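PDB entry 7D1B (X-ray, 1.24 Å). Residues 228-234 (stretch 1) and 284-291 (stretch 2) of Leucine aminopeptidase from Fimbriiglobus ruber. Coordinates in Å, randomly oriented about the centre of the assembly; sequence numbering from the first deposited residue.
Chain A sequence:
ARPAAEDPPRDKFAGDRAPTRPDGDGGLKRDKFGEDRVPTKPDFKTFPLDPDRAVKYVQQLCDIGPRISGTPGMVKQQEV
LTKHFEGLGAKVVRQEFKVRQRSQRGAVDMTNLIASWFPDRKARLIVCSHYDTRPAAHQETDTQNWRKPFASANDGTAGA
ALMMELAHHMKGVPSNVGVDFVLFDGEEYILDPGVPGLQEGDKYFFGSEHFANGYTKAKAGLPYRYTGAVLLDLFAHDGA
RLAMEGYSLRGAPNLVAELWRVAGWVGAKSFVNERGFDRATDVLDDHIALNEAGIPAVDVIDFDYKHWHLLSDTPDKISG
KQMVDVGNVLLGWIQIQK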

# COMPACT_ATOMS: atom_id res chain seq x y z
N GLY A 228 6.18 10.14 -8.49
CA GLY A 228 5.08 10.16 -7.55
C GLY A 228 4.82 8.76 -7.04
O GLY A 228 5.13 7.76 -7.71
N ALA A 229 4.20 8.71 -5.85
CA ALA A 229 3.86 7.45 -5.21
C ALA A 229 2.54 7.59 -4.48
O ALA A 229 2.30 8.61 -3.83
CB ALA A 229 4.93 7.02 -4.22
N VAL A 230 1.71 6.55 -4.56
CA VAL A 230 0.49 6.45 -3.77
C VAL A 230 0.60 5.23 -2.89
O VAL A 230 0.77 4.12 -3.40
CB VAL A 230 -0.78 6.41 -4.64
CG1 VAL A 230 -1.98 6.14 -3.75
CG2 VAL A 230 -0.95 7.71 -5.39
N LEU A 231 0.51 5.44 -1.57
CA LEU A 231 0.45 4.39 -0.58
C LEU A 231 -1.01 4.11 -0.25
O LEU A 231 -1.79 5.03 -0.02
CB LEU A 231 1.19 4.85 0.68
CG LEU A 231 1.05 3.92 1.88
CD1 LEU A 231 1.74 2.57 1.62
CD2 LEU A 231 1.63 4.57 3.13
N LEU A 232 -1.37 2.84 -0.25
CA LEU A 232 -2.71 2.40 0.11
C LEU A 232 -2.66 1.83 1.52
O LEU A 232 -1.91 0.89 1.77
CB LEU A 232 -3.12 1.27 -0.83
CG LEU A 232 -3.19 1.65 -2.31
CD1 LEU A 232 -3.38 0.38 -3.15
CD2 LEU A 232 -4.29 2.68 -2.56
N ASP A 233 -3.46 2.38 2.44
CA ASP A 233 -3.47 1.84 3.80
C ASP A 233 -4.83 2.12 4.45
O ASP A 233 -5.28 3.27 4.43
CB ASP A 233 -2.38 2.56 4.62
CG ASP A 233 -1.96 1.78 5.87
OD1 ASP A 233 -2.47 0.65 6.11
OD2 ASP A 233 -1.11 2.29 6.65
N LEU A 234 -5.48 1.11 5.01
CA LEU A 234 -6.75 1.31 5.72
C LEU A 234 -7.76 2.04 4.84
O LEU A 234 -8.35 3.05 5.24
CB LEU A 234 -6.57 2.03 7.05
CG LEU A 234 -5.46 1.55 7.97
CD1 LEU A 234 -5.41 2.46 9.19
CD2 LEU A 234 -5.66 0.13 8.39
N LEU A 284 2.06 9.11 10.46
CA LEU A 284 3.30 8.47 10.04
C LEU A 284 2.97 7.16 9.33
O LEU A 284 2.17 6.36 9.83
CB LEU A 284 4.19 8.20 11.25
CG LEU A 284 4.67 9.46 11.97
CD1 LEU A 284 5.39 9.06 13.25
CD2 LEU A 284 5.58 10.28 11.06
N ASP A 285 3.59 6.93 8.18
CA ASP A 285 3.29 5.73 7.42
C ASP A 285 4.44 5.50 6.45
O ASP A 285 5.46 6.20 6.46
CB ASP A 285 1.92 5.88 6.75
CG ASP A 285 1.19 4.57 6.57
OD1 ASP A 285 1.81 3.50 6.65
OD2 ASP A 285 -0.05 4.62 6.32
N ASP A 286 4.28 4.49 5.58
CA ASP A 286 5.33 4.14 4.63
C ASP A 286 5.63 5.24 3.62
O ASP A 286 6.67 5.16 2.95
CB ASP A 286 4.96 2.84 3.91
CG ASP A 286 5.25 1.59 4.73
OD1 ASP A 286 6.34 1.50 5.35
OD2 ASP A 286 4.41 0.67 4.70
N HIS A 287 4.76 6.25 3.47
CA HIS A 287 5.03 7.32 2.52
C HIS A 287 6.03 8.34 3.03
O HIS A 287 6.55 9.13 2.24
CB HIS A 287 3.73 8.02 2.11
CG HIS A 287 3.06 8.73 3.24
ND1 HIS A 287 2.91 8.18 4.50
CD2 HIS A 287 2.49 9.96 3.28
CE1 HIS A 287 2.27 9.05 5.27
NE2 HIS A 287 1.99 10.13 4.54
N ILE A 288 6.33 8.34 4.33
CA ILE A 288 7.28 9.32 4.88
C ILE A 288 8.66 9.13 4.26
O ILE A 288 9.29 10.08 3.80
CB ILE A 288 7.34 9.21 6.41
CG1 ILE A 288 5.96 9.45 7.03
CG2 ILE A 288 8.42 10.13 6.98
CD1 ILE A 288 5.45 10.85 6.86
N ALA A 289 9.14 7.88 4.22
CA ALA A 289 10.48 7.66 3.69
C ALA A 289 10.55 8.05 2.22
O ALA A 289 11.57 8.55 1.75
CB ALA A 289 10.87 6.19 3.85
N LEU A 290 9.46 7.83 1.47
CA LEU A 290 9.43 8.19 0.06
C LEU A 290 9.51 9.70 -0.12
O LEU A 290 10.34 10.19 -0.90
CB LEU A 290 8.17 7.62 -0.61
CG LEU A 290 7.98 6.11 -0.51
CD1 LEU A 290 6.68 5.71 -1.20
CD2 LEU A 290 9.14 5.37 -1.12
N ASN A 291 8.70 10.45 0.64
CA ASN A 291 8.79 11.91 0.57
C ASN A 291 10.18 12.39 0.94
O ASN A 291 10.72 13.31 0.30
CB ASN A 291 7.75 12.55 1.50
CG ASN A 291 6.36 12.59 0.87
OD1 ASN A 291 6.15 13.24 -0.16
ND2 ASN A 291 5.40 11.91 1.49

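Stretch 1, mostly strand, packs one side against the loop and the helical residues that follow it in stretch 2, in a contact that buries 264 Å² summed over both sides and joins residues at least 52 positions apart in the chain. Along stretch 1 the side chains from Ala229 to Asp233 alternate: the CA-to-CB bonds of Ala229, Leu231 and Asp233 point toward stretch 2, whereas those of Val230 and Leu232 point away and their side chains stay more than 8 Å from it. The contact therefore runs through every second residue, apolar at Ala229 and Leu231 and acidic at Asp233.

Apolar packing begins where the small residue lies. Ala229 CB sits 3.7 Å from Leu290 CD1, an approach made across a CA-CA separation of 7.7 Å between Ala229 and Leu290. The short methyl side chain is met by a long one: Leu290, with chi1 m and chi2 t, extends from the helix to cover the distance, and both residues are buried.

Leu231 is the centre of the contact, with 87 Å² covered by stretch 2, the largest share of any residue here. Its chi1 t, chi2 p conformation carries CD2 into the bend where the loop of stretch 2 leads into the helix. There CD2 lies 3.5 Å from Asp285 CG, 3.6 Å from Asp286 N and 3.6 Å from His287 N, so one methyl group touches three consecutive residues and packs largely against polar groups and backbone. Its distance to Asp286 CB is 3.8 Å. The His287 ring, with chi1 p, is approached obliquely, its ND1 lying 4.1 Å from Leu231 CD2. These are van der Waals contacts; a branched apolar side chain suits the place because it fills space and asks for no polar partner. The strand backbone comes nearest here, with the CA atoms of Leu231 and His287 6.3 Å apart.

The polar contact lies beyond Leu231, between two buried aspartates. Asp233 OD2 and Asp285 OD2 are 2.6 Å apart, a distance at which two carboxylates would repel if both were fully charged; an acid group here probably holds a proton, though the coordinates do not settle the matter. Asp233 OD2 is also 3.2 Å from Asp285 OD1, but that pair is not hydrogen-bonded. Asp233 reaches across with chi1 t, while chi1 of Asp285 is -149°, between wells.

Hydrogen bonds within stretch 2 help shape the surface that Leu231 meets. Asp286 N donates to Asp285 OD1 at 2.9 Å, so the Asp285 carboxylate folds back over the following peptide nitrogen as well as facing Asp233. Ile288 N donates to Asp285 O at 3.1 Å, closing the turn around Asp286 and His287, and Asn291 N donates to His287 O at 3.0 Å, in the i to i+4 pattern of a helix. The side chains of Asp286 and His287 also hydrogen-bond elsewhere in the structure.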